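Local coordinates for putative enoyl-CoA hydratase (PDB 3G64), which probably acts on acyl-CoA thioesters as a member of the enoyl-CoA hydratase/isomerase family, perhaps adding water across the double bond of enoyl-CoA substrates, at residues Thr144-Leu149 / Ile193-Glu198; Ala135-Ala140 / Arg210-Arg215; Ala162-Pro167 / Glu234-Leu239; His18-Ile23 / Thr29-Arg34; Glu44-Leu49 / Asn99-Gln104. All coordinates share one frame; numbering follows the deposited sequence.

Contact 1 of 5, residues Thr144-Leu149 / Ile193-Glu198; sequences TRFAFL and IGLISE
The backbone O of L195, whose side chain lies over the ring of F146, accepts a 2.8 Å hydrogen bond from NE of R138, which ties the loop after helix 187-193 to strand 137-140. All the contact between 144-149 and 193-198 themselves is apolar. L195 CD1 stands above one face of the F146 ring, 4.2 Å from its centroid and only 13° off the normal, a CH-pi contact placed somewhat toward the rim. I196 reaches the same ring differently: its CD1 lies in the ring plane at the edge, 3.9 Å from F146 CE2. One phenyl group is thus bounded on a face and on an edge by consecutive residues. F146 CG lies beside the backbone N (chi1 -64°), and this carries the ring off strand 145-147 to the loop. G194, at positive phi in a Schellman motif, ends the helix and begins the loop that carries L195 and I196. F146 sits on the middle strand of the three-stranded sheet 123-125, 145-147 and 185-186, part of the crotonase fold. Helix 127-134 packs on F146 through A132, and A190 of helix 187-193 touches F146, L195 and I196 alike.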
# COMPACT_ATOMS: atom_id res chain seq x y z
N THR A 144 -20.56 -2.75 13.43
CA THR A 144 -19.29 -3.48 13.31
C THR A 144 -18.14 -2.76 14.01
O THR A 144 -17.94 -1.56 13.80
CB THR A 144 -18.91 -3.69 11.84
OG1 THR A 144 -19.90 -4.51 11.20
CG2 THR A 144 -17.52 -4.36 11.72
N ARG A 145 -17.44 -3.48 14.88
CA ARG A 145 -16.30 -2.95 15.62
C ARG A 145 -15.06 -3.87 15.51
O ARG A 145 -15.03 -4.94 16.13
CB ARG A 145 -16.62 -2.84 17.11
CG ARG A 145 -17.92 -2.09 17.42
CD ARG A 145 -18.28 -2.16 18.91
NE ARG A 145 -18.58 -0.79 19.24
CZ ARG A 145 -17.96 -0.05 20.15
NH1 ARG A 145 -17.05 -0.56 20.98
NH2 ARG A 145 -18.32 1.22 20.25
N PHE A 146 -14.06 -3.44 14.75
CA PHE A 146 -12.77 -4.14 14.65
C PHE A 146 -11.86 -3.78 15.81
O PHE A 146 -11.79 -2.62 16.24
CB PHE A 146 -12.01 -3.73 13.39
CG PHE A 146 -12.66 -4.10 12.11
CD1 PHE A 146 -12.33 -5.28 11.45
CD2 PHE A 146 -13.57 -3.21 11.50
CE1 PHE A 146 -12.90 -5.59 10.19
CE2 PHE A 146 -14.15 -3.51 10.25
CZ PHE A 146 -13.83 -4.71 9.61
N ALA A 147 -11.14 -4.77 16.32
CA ALA A 147 -10.09 -4.48 17.27
C ALA A 147 -8.94 -5.46 17.09
O ALA A 147 -9.11 -6.66 17.22
CB ALA A 147 -10.65 -4.53 18.73
N PHE A 148 -7.77 -4.94 16.75
CA PHE A 148 -6.59 -5.80 16.56
C PHE A 148 -5.83 -5.81 17.85
O PHE A 148 -4.81 -5.14 17.96
CB PHE A 148 -5.74 -5.27 15.39
CG PHE A 148 -6.44 -5.37 14.06
CD1 PHE A 148 -6.33 -6.53 13.29
CD2 PHE A 148 -7.26 -4.35 13.61
CE1 PHE A 148 -6.99 -6.63 12.06
CE2 PHE A 148 -7.93 -4.46 12.37
CZ PHE A 148 -7.78 -5.61 11.60
N LEU A 149 -6.36 -6.52 18.83
CA LEU A 149 -5.97 -6.32 20.22
C LEU A 149 -4.93 -7.33 20.78
O LEU A 149 -4.84 -7.54 21.98
CB LEU A 149 -7.22 -6.23 21.09
CG LEU A 149 -8.27 -7.29 20.83
CD1 LEU A 149 -7.63 -8.70 20.98
CD2 LEU A 149 -9.47 -7.10 21.77
N ILE A 193 -10.95 4.32 6.22
CA ILE A 193 -9.58 3.86 6.00
C ILE A 193 -9.46 2.67 5.05
O ILE A 193 -8.34 2.21 4.79
CB ILE A 193 -8.79 3.62 7.31
CG1 ILE A 193 -9.26 2.35 8.03
CG2 ILE A 193 -8.85 4.85 8.24
CD1 ILE A 193 -8.63 2.16 9.43
N GLY A 194 -10.58 2.16 4.54
CA GLY A 194 -10.49 1.09 3.55
C GLY A 194 -10.79 -0.34 3.98
O GLY A 194 -10.57 -1.29 3.20
N LEU A 195 -11.33 -0.51 5.18
CA LEU A 195 -11.63 -1.85 5.70
C LEU A 195 -12.99 -2.41 5.32
O LEU A 195 -13.23 -3.60 5.55
CB LEU A 195 -11.55 -1.87 7.22
CG LEU A 195 -10.19 -1.87 7.87
CD1 LEU A 195 -10.34 -1.69 9.41
CD2 LEU A 195 -9.49 -3.17 7.52
N ILE A 196 -13.88 -1.58 4.76
CA ILE A 196 -15.23 -2.03 4.41
C ILE A 196 -15.46 -2.08 2.91
O ILE A 196 -15.22 -1.08 2.22
CB ILE A 196 -16.30 -1.08 4.99
CG1 ILE A 196 -16.11 -0.93 6.50
CG2 ILE A 196 -17.74 -1.55 4.63
CD1 ILE A 196 -16.16 -2.23 7.21
N SER A 197 -15.96 -3.21 2.41
CA SER A 197 -16.27 -3.34 0.98
C SER A 197 -17.70 -2.88 0.67
O SER A 197 -17.97 -2.33 -0.40
CB SER A 197 -16.11 -4.79 0.53
OG SER A 197 -14.91 -5.34 1.07
N GLU A 198 -18.61 -3.12 1.60
CA GLU A 198 -20.00 -2.67 1.50
C GLU A 198 -20.56 -2.39 2.88
O GLU A 198 -20.52 -3.26 3.75
CB GLU A 198 -20.88 -3.71 0.82
CG GLU A 198 -22.34 -3.25 0.77
CD GLU A 198 -23.25 -4.25 0.10
OE1 GLU A 198 -22.75 -5.24 -0.49
OE2 GLU A 198 -24.48 -4.03 0.15

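Contact 2 of 5, residues Ala135-Ala140 / Arg210-Arg215; sequences ADFRVA and RTLARR
L212 pushes one methyl, CD2, against the root of the F137 ring and the flank of V139. CD2 is 3.7 Å from F137 CG and about as far from F137 CB and CD1, so it meets the start of the aromatic group and not its far end. The two side chains cross at about a right angle. The same methyl lies 3.8 Å from V139 CG2, so CD2 rests between two residues that face the helix from alternate positions of strand 137-140. L212 reaches that place because its CG is anti to the backbone N (chi1 170°), extending the leucine away from helix 205-217. Between F137 and V139, R138 points to the other side of the strand. Its NH2 gives A135 O a bond of 2.8 Å, bent to 141° at the hydrogen, with the donor 42° out of the carbonyl plane. NH2 also bonds to A132 O, so the buried guanidinium group serves carbonyls at the end of helix 127-134. F137 additionally packs on L181 of the second subunit. In the six-stranded sheet of the crotonase fold, strand 137-140 runs between 116-120 and 198-199. Helix 205-217 lies against one face of that sheet, where A213, next to L212, continues the packing onto I117, V66 and V27.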
# COMPACT_ATOMS: atom_id res chain seq x y z
N ALA A 135 -10.40 -11.97 4.23
CA ALA A 135 -11.48 -12.16 3.26
C ALA A 135 -11.31 -11.22 2.08
O ALA A 135 -10.68 -10.14 2.19
CB ALA A 135 -12.87 -11.89 3.96
N ASP A 136 -11.83 -11.62 0.93
CA ASP A 136 -11.79 -10.76 -0.23
C ASP A 136 -12.74 -9.58 -0.06
O ASP A 136 -12.43 -8.45 -0.51
CB ASP A 136 -12.11 -11.58 -1.47
CG ASP A 136 -11.15 -12.77 -1.61
OD1 ASP A 136 -9.96 -12.51 -1.93
OD2 ASP A 136 -11.55 -13.92 -1.33
N PHE A 137 -13.88 -9.83 0.60
CA PHE A 137 -14.90 -8.80 0.82
C PHE A 137 -15.30 -8.76 2.29
O PHE A 137 -15.46 -9.82 2.92
CB PHE A 137 -16.16 -9.04 -0.04
CG PHE A 137 -15.93 -9.01 -1.53
CD1 PHE A 137 -16.16 -7.85 -2.27
CD2 PHE A 137 -15.49 -10.15 -2.19
CE1 PHE A 137 -15.94 -7.83 -3.64
CE2 PHE A 137 -15.26 -10.14 -3.58
CZ PHE A 137 -15.49 -8.98 -4.30
N ARG A 138 -15.46 -7.55 2.82
CA ARG A 138 -16.05 -7.33 4.15
C ARG A 138 -17.37 -6.55 4.00
O ARG A 138 -17.40 -5.36 3.67
CB ARG A 138 -15.08 -6.59 5.08
CG ARG A 138 -13.89 -7.48 5.60
CD ARG A 138 -12.64 -6.64 5.95
NE ARG A 138 -12.13 -6.02 4.74
CZ ARG A 138 -11.48 -6.67 3.77
NH1 ARG A 138 -11.11 -6.03 2.67
NH2 ARG A 138 -11.19 -7.97 3.89
N VAL A 139 -18.47 -7.26 4.23
CA VAL A 139 -19.82 -6.67 4.17
C VAL A 139 -20.28 -6.45 5.61
O VAL A 139 -20.49 -7.40 6.35
CB VAL A 139 -20.75 -7.62 3.39
CG1 VAL A 139 -22.19 -7.15 3.43
CG2 VAL A 139 -20.24 -7.77 1.93
N ALA A 140 -20.41 -5.19 6.00
CA ALA A 140 -20.47 -4.83 7.40
C ALA A 140 -21.67 -3.97 7.69
O ALA A 140 -21.96 -3.04 6.91
CB ALA A 140 -19.20 -4.05 7.78
N ARG A 210 -24.91 -12.72 1.52
CA ARG A 210 -25.48 -13.78 0.71
C ARG A 210 -25.79 -13.31 -0.73
O ARG A 210 -25.62 -14.07 -1.68
CB ARG A 210 -26.75 -14.32 1.37
CG ARG A 210 -27.42 -15.38 0.54
CD ARG A 210 -28.66 -15.91 1.21
NE ARG A 210 -29.50 -16.53 0.20
CZ ARG A 210 -30.80 -16.77 0.34
NH1 ARG A 210 -31.42 -16.46 1.48
NH2 ARG A 210 -31.48 -17.33 -0.66
N THR A 211 -26.25 -12.07 -0.87
CA THR A 211 -26.56 -11.51 -2.19
C THR A 211 -25.25 -11.34 -2.97
O THR A 211 -25.15 -11.71 -4.14
CB THR A 211 -27.32 -10.14 -2.06
OG1 THR A 211 -28.63 -10.35 -1.49
CG2 THR A 211 -27.47 -9.45 -3.41
N LEU A 212 -24.23 -10.81 -2.30
CA LEU A 212 -22.94 -10.64 -2.96
C LEU A 212 -22.37 -12.00 -3.38
O LEU A 212 -21.83 -12.14 -4.46
CB LEU A 212 -21.95 -9.88 -2.07
CG LEU A 212 -20.51 -9.86 -2.59
CD1 LEU A 212 -20.43 -9.18 -3.95
CD2 LEU A 212 -19.65 -9.12 -1.60
N ALA A 213 -22.51 -13.01 -2.52
CA ALA A 213 -21.98 -14.35 -2.83
C ALA A 213 -22.63 -14.91 -4.09
O ALA A 213 -21.97 -15.47 -4.96
CB ALA A 213 -22.21 -15.31 -1.67
N ARG A 214 -23.95 -14.76 -4.15
CA ARG A 214 -24.73 -15.24 -5.28
C ARG A 214 -24.38 -14.46 -6.57
O ARG A 214 -24.29 -15.04 -7.64
CB ARG A 214 -26.24 -15.12 -4.96
CG ARG A 214 -27.15 -15.64 -6.06
CD ARG A 214 -26.74 -17.04 -6.51
NE ARG A 214 -26.93 -17.99 -5.42
CZ ARG A 214 -26.40 -19.21 -5.38
NH1 ARG A 214 -25.62 -19.64 -6.37
NH2 ARG A 214 -26.64 -19.99 -4.33
N ARG A 215 -24.20 -13.15 -6.45
CA ARG A 215 -23.74 -12.34 -7.57
C ARG A 215 -22.43 -12.89 -8.14
O ARG A 215 -22.29 -13.06 -9.35
CB ARG A 215 -23.58 -10.88 -7.16
CG ARG A 215 -23.01 -10.03 -8.29
CD ARG A 215 -22.89 -8.55 -7.96
NE ARG A 215 -22.37 -7.85 -9.13
CZ ARG A 215 -21.93 -6.59 -9.14
NH1 ARG A 215 -21.91 -5.86 -8.05
NH2 ARG A 215 -21.48 -6.07 -10.28

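Contact 3 of 5, residues Ala162-Pro167 / Glu234-Leu239; sequences AAYLLP and ELDMPL
A polar tether joins a helix to an interhelical turn where subunits of the crotonase-fold trimer meet: the hydroxyl of Y164 on helix 162-170 donates a hydrogen bond to D236, in the loop between helices 221-234 and 239-253. The type I beta turn E234-M237 holds D236 and L235 at the end of the tyrosine. With chi1 at 171°, opposite the backbone N, the Y164 ring extends toward the turn. L235 lies alongside the hydroxyl, with CB 3.6 Å from Y164 OH. The other carboxylate oxygen, D236 OD2, accepts a hydrogen bond from the backbone N of L239 of the third subunit, so the two oxygens serve partners in two chains. R168 makes a cation-pi contact with the Y164 ring. A phenylalanine in place of Y164 would probably leave D236 OD1 without its donor and the carboxylate freer to turn. The Y164 OH to D236 OD1 bond is short, 2.5 Å; it meets the syn side of the oxygen, 27° out of the carboxylate plane, with ring and carboxylate planes 65° apart.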
# COMPACT_ATOMS: atom_id res chain seq x y z
N ALA A 162 -1.51 -10.53 10.25
CA ALA A 162 -2.11 -9.20 10.37
C ALA A 162 -1.13 -8.08 10.01
O ALA A 162 -1.52 -7.09 9.43
CB ALA A 162 -2.65 -8.98 11.79
N ALA A 163 0.14 -8.22 10.36
CA ALA A 163 1.08 -7.16 10.08
C ALA A 163 1.52 -7.16 8.61
O ALA A 163 2.08 -6.17 8.12
CB ALA A 163 2.31 -7.25 11.00
N TYR A 164 1.26 -8.26 7.92
CA TYR A 164 1.44 -8.28 6.46
C TYR A 164 0.20 -7.67 5.78
O TYR A 164 0.31 -6.76 4.93
CB TYR A 164 1.65 -9.72 5.98
CG TYR A 164 1.64 -9.91 4.48
CD1 TYR A 164 2.82 -9.78 3.73
CD2 TYR A 164 0.45 -10.22 3.81
CE1 TYR A 164 2.81 -9.96 2.33
CE2 TYR A 164 0.42 -10.39 2.41
CZ TYR A 164 1.60 -10.26 1.68
OH TYR A 164 1.54 -10.45 0.30
N LEU A 165 -0.98 -8.17 6.14
CA LEU A 165 -2.18 -7.71 5.44
C LEU A 165 -2.56 -6.27 5.78
O LEU A 165 -2.92 -5.50 4.90
CB LEU A 165 -3.35 -8.61 5.75
CG LEU A 165 -3.26 -10.02 5.16
CD1 LEU A 165 -4.35 -10.91 5.79
CD2 LEU A 165 -3.38 -9.99 3.62
N LEU A 166 -2.50 -5.89 7.05
CA LEU A 166 -3.14 -4.63 7.42
C LEU A 166 -2.53 -3.43 6.69
O LEU A 166 -3.26 -2.62 6.13
CB LEU A 166 -3.21 -4.42 8.94
CG LEU A 166 -4.13 -3.27 9.42
CD1 LEU A 166 -5.61 -3.39 8.98
CD2 LEU A 166 -4.01 -3.15 10.94
N PRO A 167 -1.19 -3.31 6.67
CA PRO A 167 -0.68 -2.14 5.94
C PRO A 167 -1.01 -2.18 4.46
O PRO A 167 -1.01 -1.11 3.83
CB PRO A 167 0.85 -2.24 6.07
CG PRO A 167 1.12 -3.40 6.91
CD PRO A 167 -0.14 -4.05 7.39
N GLU A 234 0.70 -11.05 -6.79
CA GLU A 234 1.43 -9.88 -7.28
C GLU A 234 1.70 -8.86 -6.18
O GLU A 234 2.51 -7.95 -6.38
CB GLU A 234 0.71 -9.22 -8.49
CG GLU A 234 0.73 -10.16 -9.70
CD GLU A 234 0.03 -9.62 -10.94
OE1 GLU A 234 -0.37 -8.42 -10.94
OE2 GLU A 234 -0.10 -10.40 -11.92
N LEU A 235 1.07 -9.03 -5.01
CA LEU A 235 1.50 -8.28 -3.83
C LEU A 235 2.96 -8.61 -3.49
O LEU A 235 3.66 -7.83 -2.84
CB LEU A 235 0.63 -8.61 -2.60
CG LEU A 235 -0.78 -8.00 -2.68
CD1 LEU A 235 -1.61 -8.61 -1.55
CD2 LEU A 235 -0.72 -6.48 -2.55
N ASP A 236 3.43 -9.77 -3.97
CA ASP A 236 4.74 -10.29 -3.55
C ASP A 236 5.70 -10.36 -4.72
O ASP A 236 6.75 -11.00 -4.64
CB ASP A 236 4.60 -11.70 -2.96
CG ASP A 236 3.79 -11.72 -1.67
OD1 ASP A 236 3.68 -10.63 -1.04
OD2 ASP A 236 3.28 -12.80 -1.29
N MSE A 237 5.34 -9.69 -5.82
CA MSE A 237 6.18 -9.74 -7.04
C MSE A 237 6.54 -8.36 -7.54
O MSE A 237 5.83 -7.41 -7.24
CB MSE A 237 5.42 -10.43 -8.17
CG MSE A 237 5.07 -11.87 -7.85
SE MSE A 237 3.62 -12.55 -9.02
CE MSE A 237 4.51 -12.34 -10.78
N PRO A 238 7.63 -8.26 -8.33
CA PRO A 238 7.99 -7.01 -8.99
C PRO A 238 7.15 -6.75 -10.26
O PRO A 238 6.56 -7.67 -10.85
CB PRO A 238 9.46 -7.24 -9.38
CG PRO A 238 9.52 -8.71 -9.64
CD PRO A 238 8.67 -9.29 -8.51
N LEU A 239 7.10 -5.49 -10.69
CA LEU A 239 6.34 -5.11 -11.88
C LEU A 239 6.60 -6.02 -13.09
O LEU A 239 5.64 -6.54 -13.68
CB LEU A 239 6.60 -3.65 -12.24
CG LEU A 239 5.91 -3.10 -13.50
CD1 LEU A 239 4.41 -3.26 -13.38
CD2 LEU A 239 6.30 -1.64 -13.70

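Contact 4 of 5, residues His18-Ile23 / Thr29-Arg34; sequences HLRVEI and TVTLAR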
# COMPACT_ATOMS: atom_id res chain seq x y z
N HIS A 18 -17.14 -28.61 14.35
CA HIS A 18 -16.73 -27.40 15.07
C HIS A 18 -17.06 -26.08 14.41
O HIS A 18 -16.67 -25.02 14.89
CB HIS A 18 -15.25 -27.50 15.41
CG HIS A 18 -14.91 -28.79 16.07
ND1 HIS A 18 -15.24 -29.06 17.38
CD2 HIS A 18 -14.34 -29.91 15.58
CE1 HIS A 18 -14.85 -30.28 17.68
NE2 HIS A 18 -14.31 -30.82 16.61
N LEU A 19 -17.76 -26.15 13.29
CA LEU A 19 -18.38 -24.97 12.69
C LEU A 19 -19.54 -25.49 11.87
O LEU A 19 -19.68 -26.71 11.67
CB LEU A 19 -17.38 -24.17 11.83
CG LEU A 19 -16.31 -24.94 11.05
CD1 LEU A 19 -16.96 -25.67 9.90
CD2 LEU A 19 -15.20 -24.04 10.51
N ARG A 20 -20.40 -24.60 11.40
CA ARG A 20 -21.52 -25.05 10.58
C ARG A 20 -21.24 -24.75 9.12
O ARG A 20 -20.90 -23.62 8.76
CB ARG A 20 -22.84 -24.40 11.02
CG ARG A 20 -24.06 -24.91 10.23
CD ARG A 20 -25.22 -23.91 10.25
NE ARG A 20 -25.51 -23.50 11.61
CZ ARG A 20 -25.95 -22.29 11.95
NH1 ARG A 20 -26.15 -21.35 11.02
NH2 ARG A 20 -26.18 -22.02 13.24
N VAL A 21 -21.36 -25.78 8.29
CA VAL A 21 -21.05 -25.67 6.87
C VAL A 21 -22.27 -26.08 6.05
O VAL A 21 -22.76 -27.19 6.18
CB VAL A 21 -19.89 -26.59 6.45
CG1 VAL A 21 -19.55 -26.36 4.97
CG2 VAL A 21 -18.69 -26.33 7.30
N GLU A 22 -22.75 -25.16 5.22
CA GLU A 22 -23.89 -25.39 4.32
C GLU A 22 -23.49 -24.94 2.95
O GLU A 22 -22.93 -23.84 2.81
CB GLU A 22 -25.09 -24.52 4.74
CG GLU A 22 -25.51 -24.68 6.20
CD GLU A 22 -26.52 -23.62 6.66
OE1 GLU A 22 -26.17 -22.41 6.74
OE2 GLU A 22 -27.66 -24.02 6.97
N ILE A 23 -23.78 -25.76 1.94
CA ILE A 23 -23.51 -25.43 0.54
C ILE A 23 -24.81 -25.49 -0.28
O ILE A 23 -25.50 -26.50 -0.29
CB ILE A 23 -22.48 -26.39 -0.10
CG1 ILE A 23 -21.19 -26.41 0.71
CG2 ILE A 23 -22.14 -25.96 -1.53
CD1 ILE A 23 -20.07 -27.16 0.01
N THR A 29 -21.67 -21.51 2.98
CA THR A 29 -21.77 -20.63 4.13
C THR A 29 -21.17 -21.31 5.34
O THR A 29 -21.56 -22.43 5.70
CB THR A 29 -23.24 -20.23 4.43
OG1 THR A 29 -23.82 -19.69 3.24
CG2 THR A 29 -23.28 -19.18 5.53
N VAL A 30 -20.17 -20.67 5.94
CA VAL A 30 -19.51 -21.21 7.12
C VAL A 30 -19.90 -20.29 8.26
O VAL A 30 -19.53 -19.11 8.29
CB VAL A 30 -17.97 -21.25 6.95
CG1 VAL A 30 -17.28 -21.82 8.22
CG2 VAL A 30 -17.57 -22.09 5.72
N THR A 31 -20.71 -20.80 9.18
CA THR A 31 -21.07 -20.01 10.32
C THR A 31 -20.30 -20.49 11.54
O THR A 31 -20.39 -21.66 11.92
CB THR A 31 -22.57 -20.09 10.59
OG1 THR A 31 -23.29 -19.83 9.37
CG2 THR A 31 -22.94 -19.09 11.67
N LEU A 32 -19.53 -19.58 12.15
CA LEU A 32 -18.80 -19.90 13.37
C LEU A 32 -19.75 -20.40 14.46
O LEU A 32 -20.87 -19.91 14.61
CB LEU A 32 -18.03 -18.69 13.86
CG LEU A 32 -17.03 -18.19 12.82
CD1 LEU A 32 -16.39 -16.92 13.31
CD2 LEU A 32 -15.96 -19.29 12.53
N ALA A 33 -19.28 -21.37 15.22
CA ALA A 33 -20.03 -21.92 16.34
C ALA A 33 -19.85 -21.09 17.64
O ALA A 33 -18.83 -20.39 17.83
CB ALA A 33 -19.61 -23.38 16.56
N ARG A 34 -20.85 -21.18 18.52
CA ARG A 34 -20.79 -20.64 19.90
C ARG A 34 -21.17 -19.19 20.07
O ARG A 34 -20.38 -18.41 20.59
CB ARG A 34 -19.42 -20.87 20.54
CG ARG A 34 -18.98 -22.31 20.52
CD ARG A 34 -17.47 -22.41 20.62
NE ARG A 34 -17.03 -23.01 21.88
CZ ARG A 34 -16.08 -22.50 22.68
NH1 ARG A 34 -15.44 -21.37 22.37
NH2 ARG A 34 -15.77 -23.16 23.79
O HOH W 1 -16.60 -22.28 14.81
O HOH W 2 -23.54 -21.95 7.86
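R20 runs alongside T31 in the same direction, on one face of the beta hairpin formed by strands 19-24 and 27-32. The bend of R20 at chi3 (-51°) lays one face of its guanidinium group over T31 CB, which is 3.8 Å from R20 NH1; NH2 forms a salt bridge with E70. E22 and T29 share this face. On the other face L19 leans across to V30: with CG wedged between N and C (chi1 35°), L19 directs CD2 at V30 CG1, 3.8 Å away. V21 joins this apolar side, which rests on L49 and L52 of helix 43-58. The backbones pair antiparallel: R20 with T31 and E22 with T29 are hydrogen-bonded pairs, the shortest bond being T29 N to E22 O, 2.7 Å. V21 and V30 form the non-hydrogen-bonded pair between them. Beyond the R20-T31 pair a water bridges the two chain segments, giving a proton to H18 O at 2.7 Å and accepting one from A33 N at 2.9 Å.

Contact 5 of 5, residues Glu44-Leu49 / Asn99-Gln104; sequences EAYADL and NRMTGQ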
# COMPACT_ATOMS: atom_id res chain seq x y z
N GLU A 44 -10.05 -26.71 17.91
CA GLU A 44 -10.77 -27.55 16.96
C GLU A 44 -11.46 -26.73 15.86
O GLU A 44 -11.63 -27.22 14.75
CB GLU A 44 -11.82 -28.42 17.67
CG GLU A 44 -11.23 -29.51 18.54
CD GLU A 44 -10.76 -28.99 19.90
OE1 GLU A 44 -11.07 -27.83 20.29
OE2 GLU A 44 -10.05 -29.77 20.59
N ALA A 45 -11.85 -25.50 16.16
CA ALA A 45 -12.45 -24.66 15.14
C ALA A 45 -11.38 -24.22 14.13
O ALA A 45 -11.63 -24.17 12.93
CB ALA A 45 -13.13 -23.46 15.75
N TYR A 46 -10.20 -23.86 14.63
CA TYR A 46 -9.09 -23.57 13.72
C TYR A 46 -8.80 -24.80 12.84
O TYR A 46 -8.54 -24.66 11.65
CB TYR A 46 -7.84 -23.21 14.50
CG TYR A 46 -7.79 -21.77 14.98
CD1 TYR A 46 -7.76 -20.71 14.07
CD2 TYR A 46 -7.73 -21.48 16.33
CE1 TYR A 46 -7.68 -19.39 14.52
CE2 TYR A 46 -7.65 -20.18 16.78
CZ TYR A 46 -7.63 -19.14 15.87
OH TYR A 46 -7.55 -17.86 16.35
N ALA A 47 -8.84 -26.00 13.43
CA ALA A 47 -8.51 -27.20 12.67
C ALA A 47 -9.53 -27.45 11.58
O ALA A 47 -9.20 -27.88 10.47
CB ALA A 47 -8.35 -28.45 13.61
N ASP A 48 -10.80 -27.17 11.88
CA ASP A 48 -11.83 -27.34 10.88
C ASP A 48 -11.76 -26.27 9.81
O ASP A 48 -12.00 -26.56 8.63
CB ASP A 48 -13.23 -27.38 11.51
CG ASP A 48 -13.58 -28.76 12.06
OD1 ASP A 48 -12.68 -29.64 12.10
OD2 ASP A 48 -14.75 -28.94 12.46
N LEU A 49 -11.42 -25.04 10.18
CA LEU A 49 -11.20 -24.02 9.15
C LEU A 49 -10.10 -24.48 8.18
O LEU A 49 -10.25 -24.40 6.96
CB LEU A 49 -10.80 -22.68 9.77
CG LEU A 49 -12.03 -21.99 10.40
CD1 LEU A 49 -11.63 -20.83 11.30
CD2 LEU A 49 -13.03 -21.54 9.34
N ASN A 99 0.66 -21.58 16.41
CA ASN A 99 0.78 -20.33 15.68
C ASN A 99 0.98 -20.51 14.19
O ASN A 99 0.56 -19.65 13.40
CB ASN A 99 1.84 -19.44 16.30
CG ASN A 99 1.43 -18.98 17.69
OD1 ASN A 99 0.52 -18.14 17.83
ND2 ASN A 99 2.05 -19.55 18.72
N ARG A 100 1.57 -21.62 13.80
CA ARG A 100 1.68 -21.91 12.38
C ARG A 100 0.30 -22.24 11.82
O ARG A 100 -0.02 -21.88 10.70
CB ARG A 100 2.63 -23.07 12.12
CG ARG A 100 2.73 -23.44 10.64
CD ARG A 100 3.86 -24.43 10.39
NE ARG A 100 5.18 -23.79 10.30
CZ ARG A 100 6.24 -24.17 11.01
NH1 ARG A 100 6.11 -25.18 11.87
NH2 ARG A 100 7.44 -23.56 10.86
N MSE A 101 -0.50 -22.96 12.60
CA MSE A 101 -1.81 -23.36 12.12
C MSE A 101 -2.69 -22.12 11.89
O MSE A 101 -3.42 -22.05 10.91
CB MSE A 101 -2.50 -24.30 13.12
CG MSE A 101 -4.02 -24.39 12.86
SE MSE A 101 -4.93 -25.75 13.96
CE MSE A 101 -4.89 -24.83 15.71
N THR A 102 -2.63 -21.14 12.79
CA THR A 102 -3.51 -19.98 12.59
C THR A 102 -3.09 -19.17 11.36
O THR A 102 -3.93 -18.77 10.54
CB THR A 102 -3.51 -19.05 13.81
OG1 THR A 102 -2.16 -18.64 14.08
CG2 THR A 102 -4.08 -19.76 15.01
N GLY A 103 -1.78 -18.96 11.22
CA GLY A 103 -1.24 -18.31 10.03
C GLY A 103 -1.62 -19.05 8.75
O GLY A 103 -1.92 -18.42 7.72
N GLN A 104 -1.63 -20.37 8.78
CA GLN A 104 -1.97 -21.07 7.54
C GLN A 104 -3.49 -21.04 7.27
O GLN A 104 -3.92 -21.26 6.14
CB GLN A 104 -1.41 -22.50 7.51
CG GLN A 104 0.13 -22.57 7.69
CD GLN A 104 0.91 -22.19 6.45
OE1 GLN A 104 0.53 -22.54 5.33
NE2 GLN A 104 2.04 -21.50 6.64
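Y46 meets T102 and M101 where helix 43-58 packs on helix 92-111, a helix-helix contact of the crotonase fold. The axes of the two short segments run 9.7 Å apart at 44°. The aromatic part is a CH-pi contact. T102 CG2 stands over one face of the Y46 ring, 3.7 Å from its centroid and 14° off the normal, with Y46 CE1 and CZ as its nearest ring atoms. T102 turns this methyl to the tyrosine because CG2 is anti to the carbonyl carbon. An alanine at Y46 would remove the ring and is likely to open a gap above T102 CG2. The rest is apolar packing by M101, deposited as selenomethionine. Its CE touches Y46 CB at 3.6 Å, so the end of M101 fills the angle beside the base of the tyrosine while T102 takes the ring. No hydrogen bond crosses between the segments. Polar links lead elsewhere: R100 makes a salt bridge with E244 of the third subunit, and D48 OD2 holds H18 N. The bend of M101 at chi3 (73°) folds its methyl toward Y46; its SE lies 4.0 Å from A47 N and 4.4 Å from A47 CB.

Contacts 1 and 2 are wholly buried and apolar: in contact 1 a strand phenylalanine is met by two loop side chains, in contact 2 a helix leucine by two strand side chains. R138 and S197 join their backbones, and I196 packs on A140. Contact 2 shares the six-stranded sheet with contact 4, the edge hairpin, which relies on backbone bonds and waters, with charged residues on its exposed face. Contact 5, partly buried apolar helix-helix packing, adjoins contact 4 where L19 touches L49. Contact 3, also largely buried, depends on one short polar bond beside the subunit boundaries; its L166 packs on F148 and L195 of contact 1. Contacts 3 and 5 both touch the third subunit, contacts 2 and 3 the second.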